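Local atomic coordinates of VgrG protein (Vibrio cholerae O1 biovar el tor, PDB entry 4GQK), a protein that carries the actin cross-linking toxin domain of a VgrG protein, binds ADP and probably uses ATP to join actin subunits covalently. Residues Ser23-Glu28 with Gln173-Gly178; Ala229-Ile234 with Ala297-Ile302; Glu28-Gly33 with Thr86-Leu91. All coordinates share one frame; numbering follows the deposited sequence.

Interaction 1 (Ser23-Glu28 with Gln173-Gly178). With ADP (adenosine-5'-diphosphate), chain B.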
loop_
_atom_site.group_PDB
_atom_site.type_symbol
_atom_site.label_atom_id
_atom_site.label_comp_id
_atom_site.label_asym_id
_atom_site.label_seq_id
_atom_site.Cartn_x
_atom_site.Cartn_y
_atom_site.Cartn_z
ATOM N N SER A 23 11.010 -1.198 12.515
ATOM C CA SER A 23 9.939 -1.601 11.611
ATOM C C SER A 23 8.623 -0.874 11.890
ATOM O O SER A 23 8.254 -0.652 13.044
ATOM C CB SER A 23 9.744 -3.111 11.641
ATOM O OG SER A 23 9.367 -3.542 12.935
ATOM N N SER A 24 7.936 -0.486 10.831
ATOM C CA SER A 24 6.697 0.257 10.929
ATOM C C SER A 24 5.500 -0.482 10.340
ATOM O O SER A 24 5.675 -1.450 9.605
ATOM C CB SER A 24 6.879 1.626 10.283
ATOM O OG SER A 24 7.478 1.500 9.006
ATOM N N ILE A 25 4.281 -0.046 10.706
ATOM C CA ILE A 25 3.033 -0.623 10.210
ATOM C C ILE A 25 1.961 0.429 9.898
ATOM O O ILE A 25 1.749 1.361 10.666
ATOM C CB ILE A 25 2.494 -1.800 11.081
ATOM C CG1 ILE A 25 1.335 -2.566 10.391
ATOM C CG2 ILE A 25 2.129 -1.361 12.512
ATOM C CD1 ILE A 25 1.412 -4.032 10.494
ATOM N N GLY A 26 1.304 0.243 8.764
ATOM C CA GLY A 26 0.179 1.041 8.320
ATOM C C GLY A 26 -0.960 0.109 7.991
ATOM O O GLY A 26 -0.722 -1.036 7.617
ATOM N N ILE A 27 -2.189 0.564 8.159
ATOM C CA ILE A 27 -3.392 -0.228 7.875
ATOM C C ILE A 27 -4.351 0.541 6.985
ATOM O O ILE A 27 -4.419 1.765 7.065
ATOM C CB ILE A 27 -4.089 -0.811 9.140
ATOM C CG1 ILE A 27 -4.647 0.295 10.067
ATOM C CG2 ILE A 27 -3.150 -1.769 9.905
ATOM C CD1 ILE A 27 -5.772 -0.142 11.044
ATOM N N GLU A 28 -5.072 -0.193 6.133
ATOM C CA GLU A 28 -6.058 0.294 5.182
ATOM C C GLU A 28 -7.334 -0.455 5.497
ATOM O O GLU A 28 -7.303 -1.664 5.777
ATOM C CB GLU A 28 -5.616 0.035 3.734
ATOM C CG GLU A 28 -4.459 0.900 3.253
ATOM C CD GLU A 28 -3.939 0.532 1.870
ATOM O OE1 GLU A 28 -3.326 -0.554 1.721
ATOM O OE2 GLU A 28 -4.132 1.345 0.937
ATOM N N GLN A 173 -9.666 -5.204 4.245
ATOM C CA GLN A 173 -8.508 -4.899 5.016
ATOM C C GLN A 173 -7.160 -5.233 4.396
ATOM O O GLN A 173 -6.975 -6.222 3.773
ATOM C CB GLN A 173 -8.655 -5.448 6.424
ATOM C CG GLN A 173 -9.899 -4.941 7.095
ATOM C CD GLN A 173 -10.039 -5.223 8.572
ATOM O OE1 GLN A 173 -9.835 -6.304 9.033
ATOM N NE2 GLN A 173 -10.394 -4.222 9.299
ATOM N N GLN A 174 -6.237 -4.329 4.606
ATOM C CA GLN A 174 -4.830 -4.440 4.228
ATOM C C GLN A 174 -3.963 -3.924 5.348
ATOM O O GLN A 174 -4.398 -3.128 6.180
ATOM C CB GLN A 174 -4.511 -3.707 2.918
ATOM C CG GLN A 174 -4.681 -4.610 1.711
ATOM C CD GLN A 174 -5.461 -3.909 0.656
ATOM O OE1 GLN A 174 -4.897 -3.252 -0.222
ATOM N NE2 GLN A 174 -6.773 -4.046 0.715
ATOM N N ALA A 175 -2.703 -4.346 5.313
ATOM C CA ALA A 175 -1.665 -3.929 6.217
ATOM C C ALA A 175 -0.417 -3.688 5.367
ATOM O O ALA A 175 -0.218 -4.393 4.375
ATOM C CB ALA A 175 -1.410 -5.012 7.249
ATOM N N THR A 176 0.381 -2.651 5.716
ATOM C CA THR A 176 1.627 -2.287 5.031
ATOM C C THR A 176 2.731 -2.237 6.070
ATOM O O THR A 176 2.605 -1.514 7.060
ATOM C CB THR A 176 1.476 -0.995 4.201
ATOM O OG1 THR A 176 0.441 -1.180 3.221
ATOM C CG2 THR A 176 2.772 -0.583 3.504
ATOM N N VAL A 177 3.807 -3.009 5.846
ATOM C CA VAL A 177 4.942 -3.108 6.766
ATOM C C VAL A 177 6.196 -2.542 6.100
ATOM O O VAL A 177 6.524 -2.930 4.980
ATOM C CB VAL A 177 5.155 -4.585 7.234
ATOM C CG1 VAL A 177 6.440 -4.762 8.061
ATOM C CG2 VAL A 177 3.940 -5.109 7.987
ATOM N N GLY A 178 6.884 -1.655 6.819
ATOM C CA GLY A 178 8.146 -1.057 6.424
ATOM C C GLY A 178 9.264 -1.623 7.275
ATOM O O GLY A 178 9.113 -1.757 8.488
HETATM P PB ADP B . -2.280 3.636 -2.383
HETATM O O1B ADP B . -1.554 4.826 -2.968
HETATM O O2B ADP B . -3.793 3.948 -2.463
HETATM O O3B ADP B . -1.954 2.406 -3.252
HETATM P PA ADP B . -1.066 4.363 0.121
HETATM O O1A ADP B . -0.040 5.148 -0.611
HETATM O O2A ADP B . -2.071 5.373 0.724
HETATM O O3A ADP B . -1.832 3.360 -0.867
HETATM O "O5'" ADP B . -0.320 3.494 1.223
HETATM C "C5'" ADP B . -1.211 2.872 2.144
HETATM C "C4'" ADP B . -0.522 2.423 3.399
HETATM O "O4'" ADP B . 0.877 2.782 3.411
HETATM C "C3'" ADP B . -1.112 2.933 4.709
HETATM O "O3'" ADP B . -1.499 1.816 5.484
HETATM C "C2'" ADP B . 0.040 3.721 5.325
HETATM O "O2'" ADP B . 0.034 3.745 6.737
HETATM C "C1'" ADP B . 1.204 2.946 4.765
HETATM N N9 ADP B . 2.547 3.469 4.958
HETATM C C8 ADP B . 3.044 4.675 4.560
HETATM N N7 ADP B . 4.218 4.957 5.068
HETATM C C5 ADP B . 4.527 3.836 5.830
HETATM C C6 ADP B . 5.672 3.486 6.585
HETATM N N6 ADP B . 6.737 4.304 6.761
HETATM N N1 ADP B . 5.662 2.284 7.217
HETATM C C2 ADP B . 4.578 1.511 7.112
HETATM N N3 ADP B . 3.461 1.740 6.417
HETATM C C4 ADP B . 3.500 2.920 5.779
HETATM O O HOH W 1 -2.067 -0.764 4.044
#
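Backbone hydrogen bonds join Ser23-Glu28 to Gln173-Gly178 as antiparallel strands, in which Ser24 and Gly178, Gly26 and Thr176, and Glu28 and Gln174 are the hydrogen-bonded pairs. Thr176 N gives the shortest of the six bonds, 2.7 Å to Gly26 O, and Glu28 N the straightest, at 174° to Gln174 O. On the face of Ile25, Ile27, Ala175 and Val177 the apolar contact is made by Ile25: its CG1, anti to its amide nitrogen (chi1 -169°), carries Ile25 CD1 to 3.7 Å from Val177 CG2, while the end of Ile27 turns away to Pro364. The opposite face holds ADP. Ser24 OG, turned in between its own N and carbonyl carbon (chi1 49°), donates to the adenine at ADP N1, with Ser24 OG to ADP N1 2.7 Å. Gly26, with no side chain, admits the ribose against the strand, its CA 3.1 Å from ADP O2'. A water links Glu28 OE1, Thr176 OG1 (2.7 Å from it) and ADP O3', while O3' adds a weak 3.3 Å bond to Ile27 O. Strand 344-352 lies beyond 167-180. Base and ribose thus lie along a strand pair that forms the floor of the nucleotide pocket.

Interaction 2 (Ala229-Ile234 with Ala297-Ile302)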
loop_
_atom_site.group_PDB
_atom_site.type_symbol
_atom_site.label_atom_id
_atom_site.label_comp_id
_atom_site.label_asym_id
_atom_site.label_seq_id
_atom_site.Cartn_x
_atom_site.Cartn_y
_atom_site.Cartn_z
ATOM N N ALA A 229 19.382 -11.465 -3.815
ATOM C CA ALA A 229 18.249 -12.362 -3.629
ATOM C C ALA A 229 16.934 -11.612 -3.669
ATOM O O ALA A 229 16.001 -12.104 -4.286
ATOM C CB ALA A 229 18.385 -13.110 -2.323
ATOM N N TYR A 230 16.874 -10.409 -3.045
ATOM C CA TYR A 230 15.699 -9.537 -3.024
ATOM C C TYR A 230 15.351 -9.054 -4.446
ATOM O O TYR A 230 14.236 -9.294 -4.905
ATOM C CB TYR A 230 15.918 -8.345 -2.069
ATOM C CG TYR A 230 14.755 -7.382 -2.038
ATOM C CD1 TYR A 230 13.586 -7.690 -1.343
ATOM C CD2 TYR A 230 14.801 -6.175 -2.736
ATOM C CE1 TYR A 230 12.511 -6.806 -1.311
ATOM C CE2 TYR A 230 13.732 -5.283 -2.710
ATOM C CZ TYR A 230 12.593 -5.599 -1.982
ATOM O OH TYR A 230 11.522 -4.741 -1.979
ATOM N N LEU A 231 16.308 -8.400 -5.142
ATOM C CA LEU A 231 16.116 -7.893 -6.499
ATOM C C LEU A 231 15.853 -9.013 -7.501
ATOM O O LEU A 231 14.899 -8.917 -8.265
ATOM C CB LEU A 231 17.333 -7.059 -6.941
ATOM C CG LEU A 231 17.485 -5.659 -6.344
ATOM C CD1 LEU A 231 18.757 -4.999 -6.856
ATOM C CD2 LEU A 231 16.281 -4.788 -6.666
ATOM N N THR A 232 16.663 -10.096 -7.477
ATOM C CA THR A 232 16.463 -11.231 -8.379
ATOM C C THR A 232 15.059 -11.816 -8.227
ATOM O O THR A 232 14.385 -12.059 -9.233
ATOM C CB THR A 232 17.581 -12.275 -8.248
ATOM O OG1 THR A 232 18.829 -11.627 -8.473
ATOM C CG2 THR A 232 17.441 -13.395 -9.265
ATOM N N SER A 233 14.614 -12.010 -6.973
ATOM C CA SER A 233 13.286 -12.536 -6.664
ATOM C C SER A 233 12.179 -11.660 -7.270
ATOM O O SER A 233 11.280 -12.194 -7.913
ATOM C CB SER A 233 13.110 -12.693 -5.160
ATOM O OG SER A 233 14.006 -13.681 -4.684
ATOM N N ILE A 234 12.296 -10.331 -7.143
ATOM C CA ILE A 234 11.334 -9.357 -7.684
ATOM C C ILE A 234 11.306 -9.390 -9.204
ATOM O O ILE A 234 10.224 -9.500 -9.784
ATOM C CB ILE A 234 11.549 -7.924 -7.115
ATOM C CG1 ILE A 234 11.176 -7.886 -5.630
ATOM C CG2 ILE A 234 10.785 -6.853 -7.957
ATOM C CD1 ILE A 234 11.250 -6.520 -4.974
ATOM N N ALA A 297 28.528 -5.317 -8.970
ATOM C CA ALA A 297 28.670 -6.768 -8.789
ATOM C C ALA A 297 27.321 -7.472 -8.643
ATOM O O ALA A 297 27.129 -8.534 -9.234
ATOM C CB ALA A 297 29.549 -7.055 -7.583
ATOM N N VAL A 298 26.387 -6.880 -7.870
ATOM C CA VAL A 298 25.038 -7.418 -7.671
ATOM C C VAL A 298 24.278 -7.322 -8.983
ATOM O O VAL A 298 23.718 -8.330 -9.412
ATOM C CB VAL A 298 24.275 -6.721 -6.496
ATOM C CG1 VAL A 298 22.769 -7.010 -6.535
ATOM C CG2 VAL A 298 24.850 -7.132 -5.153
ATOM N N MET A 299 24.274 -6.122 -9.619
ATOM C CA MET A 299 23.552 -5.852 -10.868
ATOM C C MET A 299 23.999 -6.698 -12.056
ATOM O O MET A 299 23.148 -7.204 -12.796
ATOM C CB MET A 299 23.551 -4.353 -11.215
ATOM C CG MET A 299 22.768 -3.473 -10.227
ATOM S SD MET A 299 21.241 -4.162 -9.529
ATOM C CE MET A 299 20.232 -4.204 -10.920
ATOM N N LYS A 300 25.322 -6.892 -12.206
ATOM C CA LYS A 300 25.915 -7.679 -13.285
ATOM C C LYS A 300 25.500 -9.155 -13.247
ATOM O O LYS A 300 25.377 -9.768 -14.307
ATOM C CB LYS A 300 27.451 -7.515 -13.327
ATOM C CG LYS A 300 27.931 -6.701 -14.541
ATOM C CD LYS A 300 28.907 -5.580 -14.164
ATOM C CE LYS A 300 29.318 -4.738 -15.352
ATOM N NZ LYS A 300 30.579 -3.993 -15.086
ATOM N N HIS A 301 25.235 -9.705 -12.044
ATOM C CA HIS A 301 24.821 -11.100 -11.856
ATOM C C HIS A 301 23.311 -11.352 -11.998
ATOM O O HIS A 301 22.894 -12.510 -12.023
ATOM C CB HIS A 301 25.334 -11.638 -10.510
ATOM C CG HIS A 301 26.798 -11.939 -10.529
ATOM N ND1 HIS A 301 27.730 -10.995 -10.160
ATOM C CD2 HIS A 301 27.443 -13.050 -10.944
ATOM C CE1 HIS A 301 28.908 -11.563 -10.347
ATOM N NE2 HIS A 301 28.782 -12.802 -10.805
ATOM N N ILE A 302 22.488 -10.285 -12.078
ATOM C CA ILE A 302 21.037 -10.459 -12.198
ATOM C C ILE A 302 20.575 -10.935 -13.577
ATOM O O ILE A 302 19.796 -11.883 -13.633
ATOM C CB ILE A 302 20.210 -9.274 -11.631
ATOM C CG1 ILE A 302 20.476 -9.113 -10.113
ATOM C CG2 ILE A 302 18.713 -9.466 -11.904
ATOM C CD1 ILE A 302 19.951 -7.784 -9.518
#
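Leu231 turns its side chain from helix 221-245 toward Val298, Met299 and Ile302, and is the partner in every apolar pair across the contact. Its CB meets the CD1 methyl of Ile302 at 3.7 Å, and the same methyl lies 4.0 Å from Leu231 CD1, so Ile302 abuts both the base and one branch of the leucine. The two side chains are set crosswise. Leu231 CD1 also touches Met299 SD at 3.7 Å, again nearly perpendicular; the methionine starts out beside the contact, and the bend at chi2 (-37°) brings the sulfur back to the leucine. Val298 CG1 borders Leu231 CD1 more loosely, at 4.5 Å.

Thr232 follows, and its CA and that of Ile302 are the nearest pair, 6.0 Å apart. The two side chains run antiparallel alongside one another. With OG1 beside the backbone nitrogen (chi1 -56°), the hydroxyl faces Ile302 and approaches its CG1 to 3.4 Å, a polar atom against a hydrocarbon. The hydroxyl's bonding need is met within its own helix, by the carbonyl of Phe228 one turn back. Tyr235, a turn further along, also packs on Met299 and Ile302, and Ala224 meets Val298, so the interface extends along helix 221-245 in both directions; Leu205 of helix 205-212 packs on Thr232. No hydrogen bond crosses between the two segments: this is small, buried packing, joining helix 221-245 to Val298 and Met299 of helix 292-300 and to Ile302 just beyond, in the helical part of the actin cross-linking domain.

Interaction 3 (Glu28-Gly33 with Thr86-Leu91). With ADP (adenosine-5'-diphosphate), chain B.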
loop_
_atom_site.group_PDB
_atom_site.type_symbol
_atom_site.label_atom_id
_atom_site.label_comp_id
_atom_site.label_asym_id
_atom_site.label_seq_id
_atom_site.Cartn_x
_atom_site.Cartn_y
_atom_site.Cartn_z
ATOM N N GLU A 28 -5.072 -0.193 6.133
ATOM C CA GLU A 28 -6.058 0.294 5.182
ATOM C C GLU A 28 -7.334 -0.455 5.497
ATOM O O GLU A 28 -7.303 -1.664 5.777
ATOM C CB GLU A 28 -5.616 0.035 3.734
ATOM C CG GLU A 28 -4.459 0.900 3.253
ATOM C CD GLU A 28 -3.939 0.532 1.870
ATOM O OE1 GLU A 28 -3.326 -0.554 1.721
ATOM O OE2 GLU A 28 -4.132 1.345 0.937
ATOM N N ASN A 29 -8.454 0.260 5.492
ATOM C CA ASN A 29 -9.735 -0.315 5.881
ATOM C C ASN A 29 -10.925 0.248 5.091
ATOM O O ASN A 29 -11.417 1.350 5.372
ATOM C CB ASN A 29 -9.895 -0.095 7.384
ATOM C CG ASN A 29 -11.081 -0.746 8.029
ATOM O OD1 ASN A 29 -11.641 -0.209 8.981
ATOM N ND2 ASN A 29 -11.464 -1.916 7.557
ATOM N N GLU A 30 -11.369 -0.510 4.088
ATOM C CA GLU A 30 -12.493 -0.123 3.227
ATOM C C GLU A 30 -13.831 -0.397 3.924
ATOM O O GLU A 30 -14.077 -1.511 4.380
ATOM C CB GLU A 30 -12.406 -0.817 1.866
ATOM C CG GLU A 30 -13.202 -0.118 0.776
ATOM C CD GLU A 30 -13.326 -0.874 -0.534
ATOM O OE1 GLU A 30 -13.976 -0.340 -1.461
ATOM O OE2 GLU A 30 -12.756 -1.988 -0.643
ATOM N N LEU A 31 -14.673 0.638 4.039
ATOM C CA LEU A 31 -15.945 0.538 4.745
ATOM C C LEU A 31 -17.077 0.001 3.897
ATOM O O LEU A 31 -17.073 0.128 2.673
ATOM C CB LEU A 31 -16.351 1.878 5.387
ATOM C CG LEU A 31 -15.333 2.576 6.290
ATOM C CD1 LEU A 31 -15.844 3.942 6.721
ATOM C CD2 LEU A 31 -14.992 1.733 7.507
ATOM N N ALA A 32 -18.057 -0.602 4.568
ATOM C CA ALA A 32 -19.279 -1.087 3.942
ATOM C C ALA A 32 -20.444 -0.394 4.616
ATOM O O ALA A 32 -20.424 -0.194 5.839
ATOM C CB ALA A 32 -19.405 -2.598 4.096
ATOM N N GLY A 33 -21.448 -0.054 3.810
ATOM C CA GLY A 33 -22.680 0.570 4.277
ATOM C C GLY A 33 -22.895 2.004 3.845
ATOM O O GLY A 33 -23.963 2.558 4.101
ATOM N N THR A 86 -19.411 9.193 -7.070
ATOM C CA THR A 86 -19.647 8.404 -5.862
ATOM C C THR A 86 -18.496 7.394 -5.701
ATOM O O THR A 86 -18.086 6.775 -6.683
ATOM C CB THR A 86 -21.035 7.755 -5.980
ATOM O OG1 THR A 86 -22.027 8.778 -5.941
ATOM C CG2 THR A 86 -21.320 6.758 -4.899
ATOM N N HIS A 87 -17.966 7.248 -4.467
ATOM C CA HIS A 87 -16.865 6.329 -4.166
ATOM C C HIS A 87 -17.101 5.668 -2.816
ATOM O O HIS A 87 -17.764 6.244 -1.950
ATOM C CB HIS A 87 -15.519 7.080 -4.102
ATOM C CG HIS A 87 -15.096 7.765 -5.365
ATOM N ND1 HIS A 87 -14.175 7.191 -6.225
ATOM C CD2 HIS A 87 -15.415 8.994 -5.826
ATOM C CE1 HIS A 87 -14.020 8.056 -7.211
ATOM N NE2 HIS A 87 -14.746 9.156 -7.016
ATOM N N THR A 88 -16.503 4.484 -2.609
ATOM C CA THR A 88 -16.504 3.820 -1.309
ATOM C C THR A 88 -15.484 4.588 -0.454
ATOM O O THR A 88 -14.615 5.300 -1.001
ATOM C CB THR A 88 -16.098 2.334 -1.421
ATOM O OG1 THR A 88 -14.852 2.228 -2.106
ATOM C CG2 THR A 88 -17.168 1.461 -2.082
ATOM N N VAL A 89 -15.599 4.445 0.878
ATOM C CA VAL A 89 -14.702 5.085 1.824
ATOM C C VAL A 89 -13.688 4.072 2.306
ATOM O O VAL A 89 -14.012 2.895 2.544
ATOM C CB VAL A 89 -15.466 5.799 2.982
ATOM C CG1 VAL A 89 -14.526 6.281 4.091
ATOM C CG2 VAL A 89 -16.283 6.968 2.438
ATOM N N GLU A 90 -12.434 4.530 2.402
ATOM C CA GLU A 90 -11.340 3.736 2.920
ATOM C C GLU A 90 -10.616 4.535 3.980
ATOM O O GLU A 90 -10.239 5.683 3.754
ATOM C CB GLU A 90 -10.395 3.274 1.816
ATOM C CG GLU A 90 -9.271 2.379 2.325
ATOM C CD GLU A 90 -8.298 1.935 1.259
ATOM O OE1 GLU A 90 -7.885 2.789 0.439
ATOM O OE2 GLU A 90 -7.964 0.729 1.227
ATOM N N LEU A 91 -10.447 3.926 5.143
ATOM C CA LEU A 91 -9.730 4.532 6.265
ATOM C C LEU A 91 -8.289 4.042 6.220
ATOM O O LEU A 91 -8.038 2.829 6.217
ATOM C CB LEU A 91 -10.412 4.231 7.603
ATOM C CG LEU A 91 -11.921 4.502 7.699
ATOM C CD1 LEU A 91 -12.404 4.300 9.135
ATOM C CD2 LEU A 91 -12.300 5.918 7.193
HETATM P PB ADP B . -2.280 3.636 -2.383
HETATM O O1B ADP B . -1.554 4.826 -2.968
HETATM O O2B ADP B . -3.793 3.948 -2.463
HETATM O O3B ADP B . -1.954 2.406 -3.252
HETATM P PA ADP B . -1.066 4.363 0.121
HETATM O O1A ADP B . -0.040 5.148 -0.611
HETATM O O2A ADP B . -2.071 5.373 0.724
HETATM O O3A ADP B . -1.832 3.360 -0.867
HETATM O "O5'" ADP B . -0.320 3.494 1.223
HETATM C "C5'" ADP B . -1.211 2.872 2.144
HETATM C "C4'" ADP B . -0.522 2.423 3.399
HETATM O "O4'" ADP B . 0.877 2.782 3.411
HETATM C "C3'" ADP B . -1.112 2.933 4.709
HETATM O "O3'" ADP B . -1.499 1.816 5.484
HETATM C "C2'" ADP B . 0.040 3.721 5.325
HETATM O "O2'" ADP B . 0.034 3.745 6.737
HETATM C "C1'" ADP B . 1.204 2.946 4.765
HETATM N N9 ADP B . 2.547 3.469 4.958
HETATM C C8 ADP B . 3.044 4.675 4.560
HETATM N N7 ADP B . 4.218 4.957 5.068
HETATM C C5 ADP B . 4.527 3.836 5.830
HETATM C C6 ADP B . 5.672 3.486 6.585
HETATM N N6 ADP B . 6.737 4.304 6.761
HETATM N N1 ADP B . 5.662 2.284 7.217
HETATM C C2 ADP B . 4.578 1.511 7.112
HETATM N N3 ADP B . 3.461 1.740 6.417
HETATM C C4 ADP B . 3.500 2.920 5.779
HETATM O O HOH W 2 -17.641 2.978 1.903
#
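Glu28 and Glu90 bring two carboxylates together, their planes 28° apart and the side chains crossing at a slant, with Glu90 OE2 3.9 Å from Glu28 OE2 and 3.5 Å from Glu28 CB. They stand on an antiparallel strand pair, 24-32 with 85-97, in the beta structure of the domain. No hydrogen bond joins the two acids in this cation-free complex; Glu28 OE2 is close to ADP C5', so the acidic pair stands beside the nucleotide. The third flat group, the carboxylate of Glu30, is held through one oxygen: Thr88 OG1 donates to the anti lone pair of Glu30 OE1 at 2.8 Å. CG of Glu30 lies opposite its backbone nitrogen (chi1 -159°), and the extended chain beyond it reaches along the neighbouring strand to that hydroxyl. Thr88 OG1 is also bonded to Met64 N, and Asp63 OD2 is a close acidic neighbour of Glu30 OE1.

Asn29 and Leu91 form a hydrogen-bonded pair, though the Asn29 N bond is bent (131°); Glu30 and Glu90, the non-hydrogen-bonded pair, have CA atoms only 4.0 Å apart. Away from the glutamates, Leu31 runs side by side with Val89, CD1 to CG1 3.8 Å, and lies roughly perpendicular to Leu91. Helix 101-124 covers these leucines, with Phe118 on Leu31 and Leu114 on Leu91.

At Leu31 and Val89 only one of the two links is direct: Leu31 N donates to Val89 O at 2.8 Å, whereas a water accepts from Val89 N at 2.7 Å and donates to Leu31 O.

In the fold
Interactions 1 and 3 are the two flanks of strand 24-32, which pairs with 167-180 in the first and with 85-97 in the second. Their centres are about 17 Å apart, and Glu28 belongs to both. The ADP ties them together: interaction 1 underlies its base and ribose, while interaction 3 approaches it through Glu28 alone. Ser93, on strand 85-97, adds a further bond to the nucleotide through its carbonyl. Interaction 2 stands apart in the helical region, its centre about 26 Å from that of interaction 1 and 38 Å from that of interaction 3, on the other side of the chain's centre; its nearest atoms are about 9 Å from interaction 1.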